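Local atomic coordinates of Non-heme chloroperoxidase CPO-A1 (Streptomyces aureofaciens, PDB entry 1A8Q), a protein that is a cofactor-free haloperoxidase that can brominate and may be the chlorinating enzyme of 7-chlorotetracycline biosynthesis. Residues Ile50-Arg55 with Gly97-Arg102; Pro122-Met125 with Lys130-Asp133. All blocks are in the same frame, centred on the assembly; numbering follows the deposited sequence.

Overall arrangement
Both contacts belong to a single alpha/beta hydrolase domain and follow one another along the chain: contact 1 closes at Arg102 before contact 2 opens at Pro122. Their centres are 21 Å apart. Contact 1 is central, about 7 Å from the centre of the chain, and ties strand 48-52 and the loop after it to helix 96-107, the helix that follows the catalytic Ser94. Contact 2 lies about 17 Å from that centre, in the loop running from strand 112-118 to helix 137-162. The two meet where Gly97 O packs on Pro122 CG at 3.8 Å. The side chains of Arg54 and Met125 lie about 8 and 7 Å from that of Ser94, so both contacts border the catalytic region.

Contact 1 (Ile50-Arg55 with Gly97-Arg102); sequences IAHDRR and GGELAR
The carboxylate of Glu99 meets the edges of two flat groups, the His52 imidazole and the Arg54 guanidinium, and lies over the face of neither. Glu99 OE2 sits close to the imidazole plane and accepts from His52 NE2 at 2.9 Å through its syn lone pair. The N-H...O angle of 158° makes this bond fairly straight, although the ring and carboxylate planes are turned well away from parallel. On the guanidinium, Glu99 OE1 lies almost exactly in plane and is gripped side-on by two nitrogens, Arg54 NE at 3.0 Å and Arg54 NH2 at 2.8 Å. The guanidinium and carboxylate planes stand nearly perpendicular (84°), and both donors meet the one oxygen OE1 rather than pairing one donor with each oxygen: NE comes nearly along the C-O direction, NH2 from above the carboxylate plane. Glu99 reaches out from helix 96-107 as an extended chain, whereas Arg54 bends at chi3 (-64°) to bring its NE edge round. Arg54 NH1 bonds to His26 O, and Phe72 forms a cation-pi contact with the same arginine, further fixing the guanidinium. All three residues are buried, and Ile25 and Leu76 pack against Glu99. Three N-H donors on two carboxylate oxygens thus satisfy a buried acid, and the salt bridge with Arg54 would be expected to favour its ionised form.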
loop_
_atom_site.group_PDB
_atom_site.type_symbol
_atom_site.label_atom_id
_atom_site.label_comp_id
_atom_site.label_asym_id
_atom_site.label_seq_id
_atom_site.Cartn_x
_atom_site.Cartn_y
_atom_site.Cartn_z
ATOM N N ILE A 50 13.958 -0.493 -0.835
ATOM C CA ILE A 50 13.657 0.409 -1.928
ATOM C C ILE A 50 12.207 0.867 -1.784
ATOM O O ILE A 50 11.329 0.073 -1.463
ATOM C CB ILE A 50 13.798 -0.319 -3.291
ATOM C CG1 ILE A 50 15.294 -0.531 -3.600
ATOM C CG2 ILE A 50 13.196 0.453 -4.459
ATOM C CD1 ILE A 50 15.540 -1.723 -4.493
ATOM N N ALA A 51 11.952 2.178 -2.010
ATOM C CA ALA A 51 10.537 2.601 -1.924
ATOM C C ALA A 51 10.319 3.697 -2.965
ATOM O O ALA A 51 10.987 4.726 -2.950
ATOM C CB ALA A 51 10.137 3.105 -0.545
ATOM N N HIS A 52 9.411 3.397 -3.914
ATOM C CA HIS A 52 9.168 4.317 -5.013
ATOM C C HIS A 52 7.910 5.117 -4.738
ATOM O O HIS A 52 7.095 4.771 -3.887
ATOM C CB HIS A 52 8.972 3.609 -6.374
ATOM C CG HIS A 52 7.867 2.594 -6.364
ATOM N ND1 HIS A 52 7.841 1.542 -5.490
ATOM C CD2 HIS A 52 6.731 2.497 -7.127
ATOM C CE1 HIS A 52 6.778 0.793 -5.700
ATOM N NE2 HIS A 52 6.082 1.342 -6.698
ATOM N N ASP A 53 7.786 6.247 -5.440
ATOM C CA ASP A 53 6.592 7.062 -5.368
ATOM C C ASP A 53 5.750 6.758 -6.637
ATOM O O ASP A 53 6.283 6.837 -7.754
ATOM C CB ASP A 53 6.967 8.557 -5.453
ATOM C CG ASP A 53 7.696 9.058 -4.194
ATOM O OD1 ASP A 53 7.764 8.371 -3.161
ATOM O OD2 ASP A 53 8.185 10.214 -4.257
ATOM N N ARG A 54 4.507 6.388 -6.404
ATOM C CA ARG A 54 3.606 6.040 -7.541
ATOM C C ARG A 54 3.489 7.255 -8.462
ATOM O O ARG A 54 3.610 8.393 -8.018
ATOM C CB ARG A 54 2.256 5.661 -6.949
ATOM C CG ARG A 54 1.187 5.234 -7.987
ATOM C CD ARG A 54 -0.012 4.548 -7.292
ATOM N NE ARG A 54 0.512 3.312 -6.673
ATOM C CZ ARG A 54 0.551 3.103 -5.371
ATOM N NH1 ARG A 54 0.083 3.910 -4.426
ATOM N NH2 ARG A 54 1.105 1.945 -4.940
ATOM N N ARG A 55 3.268 7.020 -9.748
ATOM C CA ARG A 55 3.081 8.142 -10.698
ATOM C C ARG A 55 2.098 9.115 -10.094
ATOM O O ARG A 55 1.100 8.802 -9.469
ATOM C CB ARG A 55 2.571 7.609 -12.050
ATOM C CG ARG A 55 1.193 6.956 -11.897
ATOM C CD ARG A 55 0.918 6.048 -13.090
ATOM N NE ARG A 55 0.800 6.730 -14.359
ATOM C CZ ARG A 55 1.598 6.651 -15.419
ATOM N NH1 ARG A 55 2.692 5.944 -15.560
ATOM N NH2 ARG A 55 1.261 7.380 -16.493
ATOM N N GLY A 97 -1.439 -2.818 -2.260
ATOM C CA GLY A 97 -1.711 -4.276 -2.363
ATOM C C GLY A 97 -2.334 -4.623 -3.712
ATOM O O GLY A 97 -2.055 -5.714 -4.216
ATOM N N GLY A 98 -3.077 -3.708 -4.360
ATOM C CA GLY A 98 -3.559 -3.973 -5.703
ATOM C C GLY A 98 -2.451 -3.898 -6.717
ATOM O O GLY A 98 -2.430 -4.569 -7.744
ATOM N N GLU A 99 -1.476 -2.944 -6.567
ATOM C CA GLU A 99 -0.303 -2.904 -7.432
ATOM C C GLU A 99 0.502 -4.197 -7.330
ATOM O O GLU A 99 0.974 -4.724 -8.351
ATOM C CB GLU A 99 0.564 -1.667 -7.043
ATOM C CG GLU A 99 1.859 -1.543 -7.855
ATOM C CD GLU A 99 2.601 -0.225 -7.538
ATOM O OE1 GLU A 99 1.904 0.792 -7.384
ATOM O OE2 GLU A 99 3.825 -0.281 -7.445
ATOM N N LEU A 100 0.652 -4.705 -6.126
ATOM C CA LEU A 100 1.401 -5.959 -5.878
ATOM C C LEU A 100 0.642 -7.132 -6.533
ATOM O O LEU A 100 1.255 -7.810 -7.337
ATOM C CB LEU A 100 1.504 -6.172 -4.376
ATOM C CG LEU A 100 2.574 -7.187 -3.911
ATOM C CD1 LEU A 100 2.745 -7.094 -2.378
ATOM C CD2 LEU A 100 2.133 -8.599 -4.233
ATOM N N ALA A 101 -0.639 -7.189 -6.272
ATOM C CA ALA A 101 -1.434 -8.307 -6.870
ATOM C C ALA A 101 -1.431 -8.266 -8.370
ATOM O O ALA A 101 -1.251 -9.288 -9.079
ATOM C CB ALA A 101 -2.829 -8.210 -6.293
ATOM N N ARG A 102 -1.640 -7.093 -8.982
ATOM C CA ARG A 102 -1.684 -7.018 -10.438
ATOM C C ARG A 102 -0.324 -7.218 -11.047
ATOM O O ARG A 102 -0.209 -7.748 -12.140
ATOM C CB ARG A 102 -2.391 -5.702 -10.869
ATOM C CG ARG A 102 -2.474 -5.564 -12.384
ATOM C CD ARG A 102 -3.362 -6.629 -13.039
ATOM N NE ARG A 102 -4.558 -6.870 -12.277
ATOM C CZ ARG A 102 -5.689 -6.172 -12.402
ATOM N NH1 ARG A 102 -5.733 -5.180 -13.281
ATOM N NH2 ARG A 102 -6.727 -6.504 -11.635
#

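Contact 2 (Pro122-Met125 with Lys130-Asp133); sequences PPVM and KNPD
Val124 and Asn131 run alongside one another with opposite headings, and the Asn131 amide nitrogen does the touching. Val124 CG1, placed between its backbone N and carbonyl carbon, faces Asn131 ND2 at 4.2 Å, a loose approach and the closest between the two side chains. The backbone comes nearer: Asn131 ND2 lies 3.3 Å from Val124 O and 3.7 Å from Met125 O, and the two carbonyl oxygens approach it from well-separated directions, about 70° apart at ND2. The same nitrogen donates a hydrogen bond to Ile126 O, in the link between the two segments. Three successive carbonyls, those of Val124, Met125 and Ile126, therefore lie near one amide group. The first torsion of Asn131 accounts for this reach: with CG anti to the backbone N (chi1 -177°), the amide extends across the loop, and the nearest pair of alpha carbons, Met125 CA and Asn131 CA, can remain 8.3 Å apart.

Met125 contributes through its carbonyl, since its CB leaves the backbone away from 130-133. The Met125 side chain packs instead on Val226 and Thr231, and lies about 7 Å from the side chains of both catalytic Ser94 and His252. The small interface, 96 Å² summed over both sides, is consistent with a single amide bridging the loop.

The loop joins strand 112-118 to helix 137-162. Before Val124 it contains a cis peptide between Pro122 and Pro123; Pro123 packs on Leu208 of helix 205-208 and on Lys234 and Ile238 of helix 232-238. Asn131 also touches Lys234, so both segments rest on helix 232-238, while a backbone hydrogen bond between Met125 and Val135 holds the chain just ahead of helix 137-162.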
loop_
_atom_site.group_PDB
_atom_site.type_symbol
_atom_site.label_atom_id
_atom_site.label_comp_id
_atom_site.label_asym_id
_atom_site.label_seq_id
_atom_site.Cartn_x
_atom_site.Cartn_y
_atom_site.Cartn_z
ATOM N N PRO A 122 -7.023 -6.173 -1.536
ATOM C CA PRO A 122 -7.541 -7.436 -2.135
ATOM C C PRO A 122 -8.351 -8.174 -1.116
ATOM O O PRO A 122 -8.140 -8.116 0.093
ATOM C CB PRO A 122 -6.290 -8.197 -2.579
ATOM C CG PRO A 122 -5.255 -7.105 -2.753
ATOM C CD PRO A 122 -5.575 -6.152 -1.614
ATOM N N PRO A 123 -9.372 -8.949 -1.583
ATOM C CA PRO A 123 -9.637 -9.136 -2.970
ATOM C C PRO A 123 -10.453 -8.050 -3.673
ATOM O O PRO A 123 -10.147 -7.780 -4.823
ATOM C CB PRO A 123 -10.497 -10.443 -3.009
ATOM C CG PRO A 123 -10.407 -10.995 -1.639
ATOM C CD PRO A 123 -10.120 -9.879 -0.676
ATOM N N VAL A 124 -11.457 -7.528 -3.031
ATOM C CA VAL A 124 -12.279 -6.473 -3.634
ATOM C C VAL A 124 -12.954 -5.709 -2.513
ATOM O O VAL A 124 -13.427 -6.283 -1.545
ATOM C CB VAL A 124 -13.269 -6.987 -4.699
ATOM C CG1 VAL A 124 -14.232 -8.004 -4.121
ATOM C CG2 VAL A 124 -14.001 -5.807 -5.327
ATOM N N MET A 125 -12.989 -4.351 -2.616
ATOM C CA MET A 125 -13.590 -3.576 -1.560
ATOM C C MET A 125 -15.098 -3.329 -1.626
ATOM O O MET A 125 -15.723 -3.301 -0.568
ATOM C CB MET A 125 -12.943 -2.136 -1.622
ATOM C CG MET A 125 -11.452 -2.327 -1.275
ATOM S SD MET A 125 -11.227 -1.853 0.448
ATOM C CE MET A 125 -11.355 -0.067 0.248
ATOM N N LYS A 130 -22.670 -10.410 -3.127
ATOM C CA LYS A 130 -21.631 -11.408 -3.012
ATOM C C LYS A 130 -20.602 -11.015 -1.955
ATOM O O LYS A 130 -19.927 -11.910 -1.409
ATOM C CB LYS A 130 -20.947 -11.503 -4.379
ATOM C CG LYS A 130 -19.828 -12.464 -4.648
ATOM C CD LYS A 130 -19.280 -12.212 -6.053
ATOM C CE LYS A 130 -18.009 -12.989 -6.299
ATOM N NZ LYS A 130 -17.409 -12.609 -7.614
ATOM N N ASN A 131 -20.492 -9.741 -1.587
ATOM C CA ASN A 131 -19.509 -9.255 -0.598
ATOM C C ASN A 131 -20.191 -8.309 0.366
ATOM O O ASN A 131 -20.047 -7.056 0.352
ATOM C CB ASN A 131 -18.390 -8.500 -1.323
ATOM C CG ASN A 131 -17.233 -7.976 -0.496
ATOM O OD1 ASN A 131 -16.882 -8.559 0.521
ATOM N ND2 ASN A 131 -16.582 -6.851 -0.862
ATOM N N PRO A 132 -21.018 -8.811 1.260
ATOM C CA PRO A 132 -21.861 -7.996 2.119
ATOM C C PRO A 132 -21.107 -7.231 3.193
ATOM O O PRO A 132 -21.621 -6.221 3.685
ATOM C CB PRO A 132 -22.883 -8.970 2.701
ATOM C CG PRO A 132 -22.191 -10.278 2.664
ATOM C CD PRO A 132 -21.361 -10.262 1.408
ATOM N N ASP A 133 -19.875 -7.612 3.465
ATOM C CA ASP A 133 -19.043 -6.916 4.432
ATOM C C ASP A 133 -18.165 -5.862 3.791
ATOM O O ASP A 133 -17.297 -5.316 4.491
ATOM C CB ASP A 133 -18.101 -7.923 5.126
ATOM C CG ASP A 133 -18.922 -8.891 5.967
ATOM O OD1 ASP A 133 -19.965 -8.430 6.471
ATOM O OD2 ASP A 133 -18.493 -10.042 6.084
#